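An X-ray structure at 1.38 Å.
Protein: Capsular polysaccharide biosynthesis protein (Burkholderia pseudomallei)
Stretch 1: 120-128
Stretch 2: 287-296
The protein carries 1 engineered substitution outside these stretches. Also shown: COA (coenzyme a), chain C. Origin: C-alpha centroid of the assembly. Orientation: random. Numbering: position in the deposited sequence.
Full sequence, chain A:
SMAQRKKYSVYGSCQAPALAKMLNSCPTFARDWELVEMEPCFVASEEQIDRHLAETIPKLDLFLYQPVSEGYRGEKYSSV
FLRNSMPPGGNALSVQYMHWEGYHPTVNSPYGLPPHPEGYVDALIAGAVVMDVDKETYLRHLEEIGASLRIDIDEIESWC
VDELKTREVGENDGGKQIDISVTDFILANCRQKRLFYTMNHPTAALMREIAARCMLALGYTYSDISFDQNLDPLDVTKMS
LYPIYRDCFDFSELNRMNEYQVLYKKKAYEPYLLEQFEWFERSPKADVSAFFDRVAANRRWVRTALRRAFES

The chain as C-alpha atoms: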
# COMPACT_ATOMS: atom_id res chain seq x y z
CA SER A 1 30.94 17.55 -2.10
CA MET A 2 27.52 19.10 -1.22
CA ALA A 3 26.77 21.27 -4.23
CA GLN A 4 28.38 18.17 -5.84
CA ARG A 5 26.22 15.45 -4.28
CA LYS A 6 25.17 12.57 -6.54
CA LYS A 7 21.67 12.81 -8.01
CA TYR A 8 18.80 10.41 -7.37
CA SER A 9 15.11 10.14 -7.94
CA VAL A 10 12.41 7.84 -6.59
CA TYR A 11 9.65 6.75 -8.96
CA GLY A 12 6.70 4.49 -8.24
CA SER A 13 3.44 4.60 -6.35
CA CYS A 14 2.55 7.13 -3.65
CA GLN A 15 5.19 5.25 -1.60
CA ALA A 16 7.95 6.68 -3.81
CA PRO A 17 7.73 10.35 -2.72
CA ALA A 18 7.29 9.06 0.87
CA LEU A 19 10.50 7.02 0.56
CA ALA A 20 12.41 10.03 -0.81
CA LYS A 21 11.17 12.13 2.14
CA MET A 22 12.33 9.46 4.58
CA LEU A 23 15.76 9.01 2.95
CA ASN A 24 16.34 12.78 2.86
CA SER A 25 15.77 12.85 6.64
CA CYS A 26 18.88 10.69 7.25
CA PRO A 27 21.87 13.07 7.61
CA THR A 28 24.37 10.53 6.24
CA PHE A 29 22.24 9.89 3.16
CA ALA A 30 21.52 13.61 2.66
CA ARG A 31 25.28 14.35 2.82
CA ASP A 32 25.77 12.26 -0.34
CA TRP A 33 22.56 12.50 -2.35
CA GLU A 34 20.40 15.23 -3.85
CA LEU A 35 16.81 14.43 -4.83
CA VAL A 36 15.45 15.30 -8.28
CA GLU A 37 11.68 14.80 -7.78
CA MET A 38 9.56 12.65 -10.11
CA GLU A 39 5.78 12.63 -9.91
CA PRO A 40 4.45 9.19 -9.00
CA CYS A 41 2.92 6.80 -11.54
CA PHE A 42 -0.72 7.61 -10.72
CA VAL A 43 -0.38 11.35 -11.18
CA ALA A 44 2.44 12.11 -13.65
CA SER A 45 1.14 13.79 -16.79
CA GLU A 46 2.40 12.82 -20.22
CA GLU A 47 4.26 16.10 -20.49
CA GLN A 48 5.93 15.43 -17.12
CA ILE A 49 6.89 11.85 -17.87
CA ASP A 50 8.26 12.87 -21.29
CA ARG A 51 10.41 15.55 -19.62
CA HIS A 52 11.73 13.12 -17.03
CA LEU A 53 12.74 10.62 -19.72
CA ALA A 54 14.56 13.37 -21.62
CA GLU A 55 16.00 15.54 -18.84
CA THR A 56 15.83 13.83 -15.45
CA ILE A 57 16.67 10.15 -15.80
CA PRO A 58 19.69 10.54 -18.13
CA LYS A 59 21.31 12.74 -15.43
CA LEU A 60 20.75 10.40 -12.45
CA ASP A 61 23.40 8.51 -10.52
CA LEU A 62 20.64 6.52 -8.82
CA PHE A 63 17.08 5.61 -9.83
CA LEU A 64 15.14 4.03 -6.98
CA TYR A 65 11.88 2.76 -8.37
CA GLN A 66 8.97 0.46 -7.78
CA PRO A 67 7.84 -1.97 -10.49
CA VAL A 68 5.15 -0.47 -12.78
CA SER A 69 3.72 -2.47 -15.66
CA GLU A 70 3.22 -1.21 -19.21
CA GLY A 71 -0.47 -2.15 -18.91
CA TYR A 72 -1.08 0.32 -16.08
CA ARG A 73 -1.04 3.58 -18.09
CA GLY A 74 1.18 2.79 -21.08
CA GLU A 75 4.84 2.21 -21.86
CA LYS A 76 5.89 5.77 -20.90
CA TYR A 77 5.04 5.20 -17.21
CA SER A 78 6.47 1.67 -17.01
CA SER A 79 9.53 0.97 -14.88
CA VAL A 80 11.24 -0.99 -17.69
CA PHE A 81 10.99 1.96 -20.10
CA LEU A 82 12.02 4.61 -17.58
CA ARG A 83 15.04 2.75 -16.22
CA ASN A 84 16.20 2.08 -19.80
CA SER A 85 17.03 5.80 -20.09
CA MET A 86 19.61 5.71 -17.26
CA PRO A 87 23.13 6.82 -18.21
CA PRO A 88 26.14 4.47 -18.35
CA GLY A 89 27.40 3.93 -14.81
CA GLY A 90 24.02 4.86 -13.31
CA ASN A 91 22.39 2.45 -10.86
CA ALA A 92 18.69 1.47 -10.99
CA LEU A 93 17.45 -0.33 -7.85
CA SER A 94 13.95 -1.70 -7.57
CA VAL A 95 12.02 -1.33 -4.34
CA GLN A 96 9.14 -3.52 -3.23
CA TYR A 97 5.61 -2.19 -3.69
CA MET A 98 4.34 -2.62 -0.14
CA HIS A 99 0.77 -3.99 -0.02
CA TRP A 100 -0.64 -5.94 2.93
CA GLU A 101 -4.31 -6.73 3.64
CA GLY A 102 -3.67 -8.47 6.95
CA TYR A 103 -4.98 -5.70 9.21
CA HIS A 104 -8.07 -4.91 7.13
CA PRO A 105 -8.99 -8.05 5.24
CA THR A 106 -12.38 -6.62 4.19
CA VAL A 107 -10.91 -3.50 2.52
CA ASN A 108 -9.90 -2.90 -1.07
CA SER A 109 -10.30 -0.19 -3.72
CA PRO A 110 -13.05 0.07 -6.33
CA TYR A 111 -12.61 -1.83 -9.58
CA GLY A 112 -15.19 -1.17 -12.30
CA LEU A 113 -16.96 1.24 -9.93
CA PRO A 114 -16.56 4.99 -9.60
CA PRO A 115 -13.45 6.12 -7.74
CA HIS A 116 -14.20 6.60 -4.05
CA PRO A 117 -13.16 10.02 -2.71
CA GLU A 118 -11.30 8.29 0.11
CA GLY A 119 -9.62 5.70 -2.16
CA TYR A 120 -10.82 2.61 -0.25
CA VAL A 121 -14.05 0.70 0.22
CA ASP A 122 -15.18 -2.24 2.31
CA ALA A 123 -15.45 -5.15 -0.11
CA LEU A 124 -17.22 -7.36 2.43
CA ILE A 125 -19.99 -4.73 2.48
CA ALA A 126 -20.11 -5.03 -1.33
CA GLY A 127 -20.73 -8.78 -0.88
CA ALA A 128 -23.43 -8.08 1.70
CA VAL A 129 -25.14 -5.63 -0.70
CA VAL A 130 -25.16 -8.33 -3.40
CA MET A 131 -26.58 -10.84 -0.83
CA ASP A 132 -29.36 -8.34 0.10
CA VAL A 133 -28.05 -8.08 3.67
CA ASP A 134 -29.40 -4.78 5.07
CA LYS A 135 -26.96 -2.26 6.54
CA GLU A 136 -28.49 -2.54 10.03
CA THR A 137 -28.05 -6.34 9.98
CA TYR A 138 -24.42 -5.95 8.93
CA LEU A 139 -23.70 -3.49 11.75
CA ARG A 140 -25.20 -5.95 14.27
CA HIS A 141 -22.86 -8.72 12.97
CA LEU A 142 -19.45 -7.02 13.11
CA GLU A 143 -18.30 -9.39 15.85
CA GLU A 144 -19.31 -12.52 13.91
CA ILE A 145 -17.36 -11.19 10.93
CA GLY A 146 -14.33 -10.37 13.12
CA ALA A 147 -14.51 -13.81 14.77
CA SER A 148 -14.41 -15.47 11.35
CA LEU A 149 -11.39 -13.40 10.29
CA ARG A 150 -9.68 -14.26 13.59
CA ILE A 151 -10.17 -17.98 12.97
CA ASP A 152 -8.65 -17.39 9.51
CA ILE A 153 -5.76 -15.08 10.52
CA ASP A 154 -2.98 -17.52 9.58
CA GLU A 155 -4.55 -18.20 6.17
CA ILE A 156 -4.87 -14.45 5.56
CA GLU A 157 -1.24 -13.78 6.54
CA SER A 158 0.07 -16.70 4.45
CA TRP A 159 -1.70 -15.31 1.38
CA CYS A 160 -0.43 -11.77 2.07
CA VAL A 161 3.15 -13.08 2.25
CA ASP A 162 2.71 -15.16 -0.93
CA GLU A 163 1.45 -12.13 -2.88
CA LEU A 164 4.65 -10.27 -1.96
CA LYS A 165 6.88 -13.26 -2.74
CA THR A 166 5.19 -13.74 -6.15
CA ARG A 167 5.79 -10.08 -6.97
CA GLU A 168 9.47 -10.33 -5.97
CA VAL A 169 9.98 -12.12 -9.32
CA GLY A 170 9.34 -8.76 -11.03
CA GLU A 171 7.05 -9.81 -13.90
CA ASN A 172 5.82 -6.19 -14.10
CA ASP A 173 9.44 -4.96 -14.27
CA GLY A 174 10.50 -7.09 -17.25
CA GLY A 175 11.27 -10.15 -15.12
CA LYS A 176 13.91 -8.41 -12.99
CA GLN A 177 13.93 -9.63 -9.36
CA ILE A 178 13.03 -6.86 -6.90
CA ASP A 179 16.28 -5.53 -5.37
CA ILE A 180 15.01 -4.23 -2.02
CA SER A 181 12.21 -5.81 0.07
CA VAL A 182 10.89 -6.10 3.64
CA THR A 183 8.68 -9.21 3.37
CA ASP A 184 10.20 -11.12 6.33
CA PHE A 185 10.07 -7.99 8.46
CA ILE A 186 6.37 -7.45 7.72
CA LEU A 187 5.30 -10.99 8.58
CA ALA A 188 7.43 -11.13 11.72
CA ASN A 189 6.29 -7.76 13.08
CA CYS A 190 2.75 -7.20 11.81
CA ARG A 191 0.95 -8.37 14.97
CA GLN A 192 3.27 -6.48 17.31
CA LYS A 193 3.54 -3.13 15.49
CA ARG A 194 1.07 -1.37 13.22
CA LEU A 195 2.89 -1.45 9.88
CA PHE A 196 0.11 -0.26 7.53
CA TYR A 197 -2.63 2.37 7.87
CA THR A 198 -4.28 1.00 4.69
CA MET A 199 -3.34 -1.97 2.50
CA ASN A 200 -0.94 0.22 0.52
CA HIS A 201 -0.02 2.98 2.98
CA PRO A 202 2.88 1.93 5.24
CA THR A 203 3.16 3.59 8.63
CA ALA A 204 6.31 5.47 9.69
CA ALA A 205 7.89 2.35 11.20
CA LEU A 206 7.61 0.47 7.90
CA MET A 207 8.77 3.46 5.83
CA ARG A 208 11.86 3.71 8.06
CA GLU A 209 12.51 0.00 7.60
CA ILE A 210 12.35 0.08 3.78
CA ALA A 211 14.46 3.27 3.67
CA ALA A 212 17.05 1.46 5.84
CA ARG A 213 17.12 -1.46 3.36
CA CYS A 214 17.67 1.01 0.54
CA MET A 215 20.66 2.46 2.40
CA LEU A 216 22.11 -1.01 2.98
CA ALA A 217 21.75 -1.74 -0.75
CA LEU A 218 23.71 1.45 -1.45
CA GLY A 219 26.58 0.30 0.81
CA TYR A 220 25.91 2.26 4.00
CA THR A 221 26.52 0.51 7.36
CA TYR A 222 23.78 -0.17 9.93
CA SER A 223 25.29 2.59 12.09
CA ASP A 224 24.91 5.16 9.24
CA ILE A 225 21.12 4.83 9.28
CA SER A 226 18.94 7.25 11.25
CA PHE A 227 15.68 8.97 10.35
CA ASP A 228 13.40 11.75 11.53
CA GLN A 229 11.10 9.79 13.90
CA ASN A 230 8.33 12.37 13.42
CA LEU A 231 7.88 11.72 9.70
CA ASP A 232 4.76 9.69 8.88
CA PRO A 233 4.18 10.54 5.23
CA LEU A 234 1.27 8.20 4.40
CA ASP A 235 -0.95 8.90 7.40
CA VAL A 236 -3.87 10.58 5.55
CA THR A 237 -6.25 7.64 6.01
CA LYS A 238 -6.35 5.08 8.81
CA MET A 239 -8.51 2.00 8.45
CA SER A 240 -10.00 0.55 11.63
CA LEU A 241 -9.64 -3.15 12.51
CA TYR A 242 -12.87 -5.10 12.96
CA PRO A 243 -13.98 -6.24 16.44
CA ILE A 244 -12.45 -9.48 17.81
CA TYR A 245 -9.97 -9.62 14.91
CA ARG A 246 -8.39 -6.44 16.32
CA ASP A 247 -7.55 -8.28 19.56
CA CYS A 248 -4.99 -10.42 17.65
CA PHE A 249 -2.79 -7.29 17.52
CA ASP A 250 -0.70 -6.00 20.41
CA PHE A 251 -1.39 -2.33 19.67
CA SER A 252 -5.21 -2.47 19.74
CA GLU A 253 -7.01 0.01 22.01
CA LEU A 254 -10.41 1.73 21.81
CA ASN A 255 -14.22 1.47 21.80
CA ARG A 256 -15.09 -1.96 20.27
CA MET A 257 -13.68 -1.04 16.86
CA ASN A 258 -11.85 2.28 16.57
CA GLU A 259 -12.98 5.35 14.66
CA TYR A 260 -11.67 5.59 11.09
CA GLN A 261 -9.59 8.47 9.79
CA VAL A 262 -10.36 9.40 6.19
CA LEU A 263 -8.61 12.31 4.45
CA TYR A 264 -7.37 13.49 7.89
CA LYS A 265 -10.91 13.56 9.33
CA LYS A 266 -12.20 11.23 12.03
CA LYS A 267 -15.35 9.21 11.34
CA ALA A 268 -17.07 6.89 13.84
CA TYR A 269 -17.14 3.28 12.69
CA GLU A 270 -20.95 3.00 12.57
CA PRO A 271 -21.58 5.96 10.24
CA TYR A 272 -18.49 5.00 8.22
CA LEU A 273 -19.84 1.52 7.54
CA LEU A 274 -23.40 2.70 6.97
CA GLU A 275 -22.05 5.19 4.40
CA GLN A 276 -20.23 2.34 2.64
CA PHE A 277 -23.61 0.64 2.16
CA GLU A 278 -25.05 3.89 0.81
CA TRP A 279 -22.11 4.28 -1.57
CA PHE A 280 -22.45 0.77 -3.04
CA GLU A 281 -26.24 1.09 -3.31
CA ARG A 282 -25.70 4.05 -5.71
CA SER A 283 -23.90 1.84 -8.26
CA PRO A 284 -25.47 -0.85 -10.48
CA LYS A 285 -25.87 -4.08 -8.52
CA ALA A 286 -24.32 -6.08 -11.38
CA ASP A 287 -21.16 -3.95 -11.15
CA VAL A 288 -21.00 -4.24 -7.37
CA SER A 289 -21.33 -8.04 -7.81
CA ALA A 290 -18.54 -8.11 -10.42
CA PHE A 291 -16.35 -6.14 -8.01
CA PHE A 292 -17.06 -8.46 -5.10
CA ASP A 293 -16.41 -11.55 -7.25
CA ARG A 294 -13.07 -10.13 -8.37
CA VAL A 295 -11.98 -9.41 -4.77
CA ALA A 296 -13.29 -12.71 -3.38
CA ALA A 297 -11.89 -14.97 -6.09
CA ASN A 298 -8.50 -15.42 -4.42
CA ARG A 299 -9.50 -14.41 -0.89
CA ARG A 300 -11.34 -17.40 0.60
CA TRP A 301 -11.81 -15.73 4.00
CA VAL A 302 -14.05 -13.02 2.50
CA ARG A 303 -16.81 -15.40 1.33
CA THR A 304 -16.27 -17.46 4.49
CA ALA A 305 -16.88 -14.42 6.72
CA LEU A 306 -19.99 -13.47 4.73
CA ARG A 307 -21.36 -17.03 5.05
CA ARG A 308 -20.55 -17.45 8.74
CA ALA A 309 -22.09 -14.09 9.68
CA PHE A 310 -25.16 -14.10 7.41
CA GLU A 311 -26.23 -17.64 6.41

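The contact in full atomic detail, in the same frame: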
# COMPACT_ATOMS: atom_id res chain seq x y z
N TYR A 120 -10.63 3.96 -0.77
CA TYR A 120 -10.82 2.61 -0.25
C TYR A 120 -12.29 2.37 0.03
O TYR A 120 -13.03 3.32 0.33
CB TYR A 120 -10.04 2.40 1.06
CG TYR A 120 -8.59 2.73 0.91
CD1 TYR A 120 -7.68 1.78 0.44
CD2 TYR A 120 -8.12 4.02 1.18
CE1 TYR A 120 -6.34 2.11 0.28
CE2 TYR A 120 -6.78 4.35 1.01
CZ TYR A 120 -5.91 3.39 0.56
OH TYR A 120 -4.59 3.73 0.41
N VAL A 121 -12.70 1.12 -0.11
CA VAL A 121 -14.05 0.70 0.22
C VAL A 121 -14.01 -0.64 0.95
O VAL A 121 -13.00 -1.36 0.92
CB VAL A 121 -14.94 0.56 -1.04
CG1 VAL A 121 -15.12 1.91 -1.74
CG2 VAL A 121 -14.37 -0.48 -2.00
N ASP A 122 -15.09 -0.96 1.63
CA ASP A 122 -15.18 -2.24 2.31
C ASP A 122 -15.83 -3.25 1.36
O ASP A 122 -17.03 -3.19 1.08
CB ASP A 122 -15.93 -2.10 3.64
CG ASP A 122 -15.80 -3.33 4.50
OD1 ASP A 122 -16.24 -4.41 4.05
OD2 ASP A 122 -15.21 -3.23 5.61
N ALA A 123 -15.00 -4.14 0.82
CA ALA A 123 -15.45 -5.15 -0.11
C ALA A 123 -16.38 -6.18 0.52
O ALA A 123 -17.21 -6.75 -0.19
CB ALA A 123 -14.26 -5.84 -0.75
N LEU A 124 -16.27 -6.43 1.82
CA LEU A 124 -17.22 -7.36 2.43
C LEU A 124 -18.62 -6.75 2.40
O LEU A 124 -19.59 -7.45 2.17
CB LEU A 124 -16.80 -7.75 3.85
CG LEU A 124 -17.60 -8.93 4.41
CD1 LEU A 124 -17.42 -10.20 3.58
CD2 LEU A 124 -17.19 -9.17 5.85
N ILE A 125 -18.71 -5.44 2.63
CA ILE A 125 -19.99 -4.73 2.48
C ILE A 125 -20.53 -4.89 1.05
O ILE A 125 -21.72 -5.12 0.87
CB ILE A 125 -19.88 -3.26 2.94
CG1 ILE A 125 -19.80 -3.27 4.46
CG2 ILE A 125 -21.06 -2.42 2.45
CD1 ILE A 125 -19.68 -1.91 5.11
N ALA A 126 -19.66 -4.77 0.04
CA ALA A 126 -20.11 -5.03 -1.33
C ALA A 126 -20.76 -6.42 -1.46
O ALA A 126 -21.83 -6.55 -2.07
CB ALA A 126 -18.97 -4.87 -2.33
N GLY A 127 -20.14 -7.44 -0.88
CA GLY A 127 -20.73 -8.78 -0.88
C GLY A 127 -22.07 -8.85 -0.17
O GLY A 127 -23.00 -9.51 -0.63
N ALA A 128 -22.17 -8.16 0.96
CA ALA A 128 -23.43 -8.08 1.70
C ALA A 128 -24.53 -7.40 0.88
O ALA A 128 -25.67 -7.87 0.86
CB ALA A 128 -23.21 -7.35 3.02
N ASP A 287 -22.56 -4.40 -11.22
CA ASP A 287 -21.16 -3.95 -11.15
C ASP A 287 -20.59 -4.15 -9.75
O ASP A 287 -19.42 -4.51 -9.61
CB ASP A 287 -21.04 -2.47 -11.53
CG ASP A 287 -21.50 -2.18 -12.94
OD1 ASP A 287 -21.76 -3.13 -13.71
OD2 ASP A 287 -21.59 -0.99 -13.28
N VAL A 288 -21.42 -3.95 -8.74
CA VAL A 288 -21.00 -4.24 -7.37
C VAL A 288 -20.72 -5.75 -7.23
O VAL A 288 -19.73 -6.16 -6.60
CB VAL A 288 -22.04 -3.75 -6.34
CG1 VAL A 288 -21.63 -4.14 -4.92
CG2 VAL A 288 -22.18 -2.24 -6.42
N SER A 289 -21.56 -6.59 -7.82
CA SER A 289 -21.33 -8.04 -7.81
C SER A 289 -20.03 -8.44 -8.54
O SER A 289 -19.25 -9.27 -8.06
CB SER A 289 -22.52 -8.78 -8.41
OG SER A 289 -22.36 -10.18 -8.30
N ALA A 290 -19.78 -7.84 -9.70
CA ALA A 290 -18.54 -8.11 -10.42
C ALA A 290 -17.32 -7.73 -9.58
O ALA A 290 -16.32 -8.45 -9.54
CB ALA A 290 -18.51 -7.40 -11.76
N PHE A 291 -17.42 -6.60 -8.89
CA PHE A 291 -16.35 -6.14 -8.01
C PHE A 291 -16.12 -7.15 -6.88
O PHE A 291 -14.99 -7.58 -6.62
CB PHE A 291 -16.69 -4.75 -7.44
CG PHE A 291 -15.80 -4.33 -6.30
CD1 PHE A 291 -14.44 -4.11 -6.50
CD2 PHE A 291 -16.32 -4.11 -5.03
CE1 PHE A 291 -13.62 -3.72 -5.46
CE2 PHE A 291 -15.50 -3.71 -3.98
CZ PHE A 291 -14.15 -3.51 -4.19
N PHE A 292 -17.20 -7.54 -6.21
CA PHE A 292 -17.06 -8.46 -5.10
C PHE A 292 -16.47 -9.79 -5.58
O PHE A 292 -15.59 -10.35 -4.91
CB PHE A 292 -18.39 -8.72 -4.40
CG PHE A 292 -18.26 -9.67 -3.24
CD1 PHE A 292 -17.57 -9.29 -2.10
CD2 PHE A 292 -18.77 -10.96 -3.32
CE1 PHE A 292 -17.41 -10.17 -1.03
CE2 PHE A 292 -18.62 -11.84 -2.25
CZ PHE A 292 -17.95 -11.44 -1.10
N ASP A 293 -16.93 -10.29 -6.72
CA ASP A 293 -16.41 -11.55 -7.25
C ASP A 293 -14.91 -11.46 -7.52
O ASP A 293 -14.15 -12.40 -7.27
CB ASP A 293 -17.13 -11.95 -8.54
CG ASP A 293 -18.55 -12.47 -8.31
OD1 ASP A 293 -18.96 -12.68 -7.15
OD2 ASP A 293 -19.25 -12.66 -9.33
N ARG A 294 -14.48 -10.33 -8.07
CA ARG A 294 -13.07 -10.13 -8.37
C ARG A 294 -12.23 -10.12 -7.10
O ARG A 294 -11.17 -10.76 -7.05
CB ARG A 294 -12.87 -8.83 -9.16
CG ARG A 294 -11.45 -8.62 -9.67
CD ARG A 294 -11.41 -7.39 -10.55
NE ARG A 294 -10.13 -7.19 -11.23
CZ ARG A 294 -9.13 -6.48 -10.75
NH1 ARG A 294 -9.23 -5.90 -9.56
NH2 ARG A 294 -8.02 -6.34 -11.45
N VAL A 295 -12.69 -9.43 -6.06
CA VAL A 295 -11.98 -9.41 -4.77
C VAL A 295 -11.98 -10.81 -4.13
O VAL A 295 -10.94 -11.29 -3.64
CB VAL A 295 -12.60 -8.38 -3.81
CG1 VAL A 295 -11.94 -8.45 -2.42
CG2 VAL A 295 -12.43 -6.98 -4.38
N ALA A 296 -13.13 -11.47 -4.14
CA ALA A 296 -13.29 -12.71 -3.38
C ALA A 296 -12.61 -13.90 -4.02
O ALA A 296 -12.34 -14.90 -3.34
CB ALA A 296 -14.78 -13.00 -3.20
N1A COA C . -1.49 -8.29 -2.81
C2A COA C . -2.67 -8.12 -3.45
N3A COA C . -2.86 -7.19 -4.40
C4A COA C . -1.83 -6.41 -4.78
C5A COA C . -0.52 -6.55 -4.15
C6A COA C . -0.39 -7.56 -3.11
N6A COA C . 0.79 -7.73 -2.48
N7A COA C . 0.32 -5.65 -4.72
C8A COA C . -0.40 -4.99 -5.66
N9A COA C . -1.68 -5.43 -5.67
C1B COA C . -2.77 -5.02 -6.56
C2B COA C . -2.77 -3.56 -6.97
O2B COA C . -3.46 -2.76 -6.00
C3B COA C . -3.50 -3.66 -8.30
O3B COA C . -4.90 -3.82 -8.00
P3B COA C . -6.04 -3.69 -9.12
O7A COA C . -7.32 -3.76 -8.32
O8A COA C . -5.81 -2.34 -9.74
O9A COA C . -5.85 -4.85 -10.07
C4B COA C . -2.97 -4.97 -8.89
O4B COA C . -2.54 -5.75 -7.77
C5B COA C . -1.83 -4.80 -9.88
O5B COA C . -0.80 -4.07 -9.22
P1A COA C . 0.73 -4.49 -9.31
O1A COA C . 1.46 -3.58 -8.37
O2A COA C . 0.88 -5.97 -9.11
O3A COA C . 1.19 -4.21 -10.81
P2A COA C . 1.23 -2.93 -11.78
O4A COA C . 0.27 -3.20 -12.91
O5A COA C . 2.68 -2.73 -12.13
O6A COA C . 0.68 -1.69 -10.94
CBP COA C . 0.49 0.09 -9.35
CCP COA C . 1.45 -0.87 -10.05
CDP COA C . 1.25 0.98 -8.38
CEP COA C . -0.11 1.00 -10.40
CAP COA C . -0.58 -0.76 -8.62
OAP COA C . 0.00 -1.44 -7.51
C9P COA C . -1.84 -0.06 -8.14
O9P COA C . -2.78 0.13 -8.90
N8P COA C . -1.91 0.29 -6.85
C7P COA C . -3.10 0.92 -6.28
C6P COA C . -3.30 2.38 -6.64
C5P COA C . -2.12 3.16 -6.12
O5P COA C . -1.13 3.34 -6.80
N4P COA C . -2.25 3.61 -4.88
C3P COA C . -1.21 4.36 -4.24
C2P COA C . -0.80 3.68 -2.96
S1P COA C . 0.80 4.25 -2.54

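The rule of this contact is small against large: the helix that starts at Ala123 offers alanines and a glycine, and helix 287-296 fills the space they leave with two phenylalanines flanked by valines. The helix axes approach to 8.8 Å, and their N-to-C directions differ by 128°. No hydrogen bond crosses between the stretches, so fit of shape carries the contact.

The tightest hollow lies at Gly127, where Gly127 CA is 5.6 Å from Phe292 CA. With no side chain there, the Phe292 ring lies flat against the backbone: Gly127 CA sits 3.4 Å from the centroid of the Phe292 ring, only 12° off the ring normal, a CH-pi contact over the face. An ideal CB on Gly127 would fall 2.5 Å from Phe292 CE1, a clash, so the absence of a side chain is what admits the ring. At the ring's edge, Ala123 O approaches Phe292 CD1 to 3.2 Å; that same oxygen accepts the helical hydrogen bond from Gly127 N.

Next to Gly127 in the first helix, Ala126 is the small bump. Its methyl points toward the other helix and settles among larger groups, with Ala126 CB 3.8 Å from Val288 CG1 and 3.9 Å from Phe291 CD2, the latter at the ring edge. Phe291 then reaches on to the start of stretch 1, where Val121 CG2 meets Phe291 CZ at 3.7 Å. Ala123 fits between Phe291 and Val295, its CB 3.9 Å from Val295 CG1.

Polar work is kept off this seam. Asp122 points away and caps its own helix, Asp122 OD1 accepting from Ile125 N at 3.0 Å. Arg294 extends instead to coenzyme A, where Arg294 NH2 donates to COA O9A at 3.0 Å and Arg294 NH1 to COA O7A at 3.1 Å.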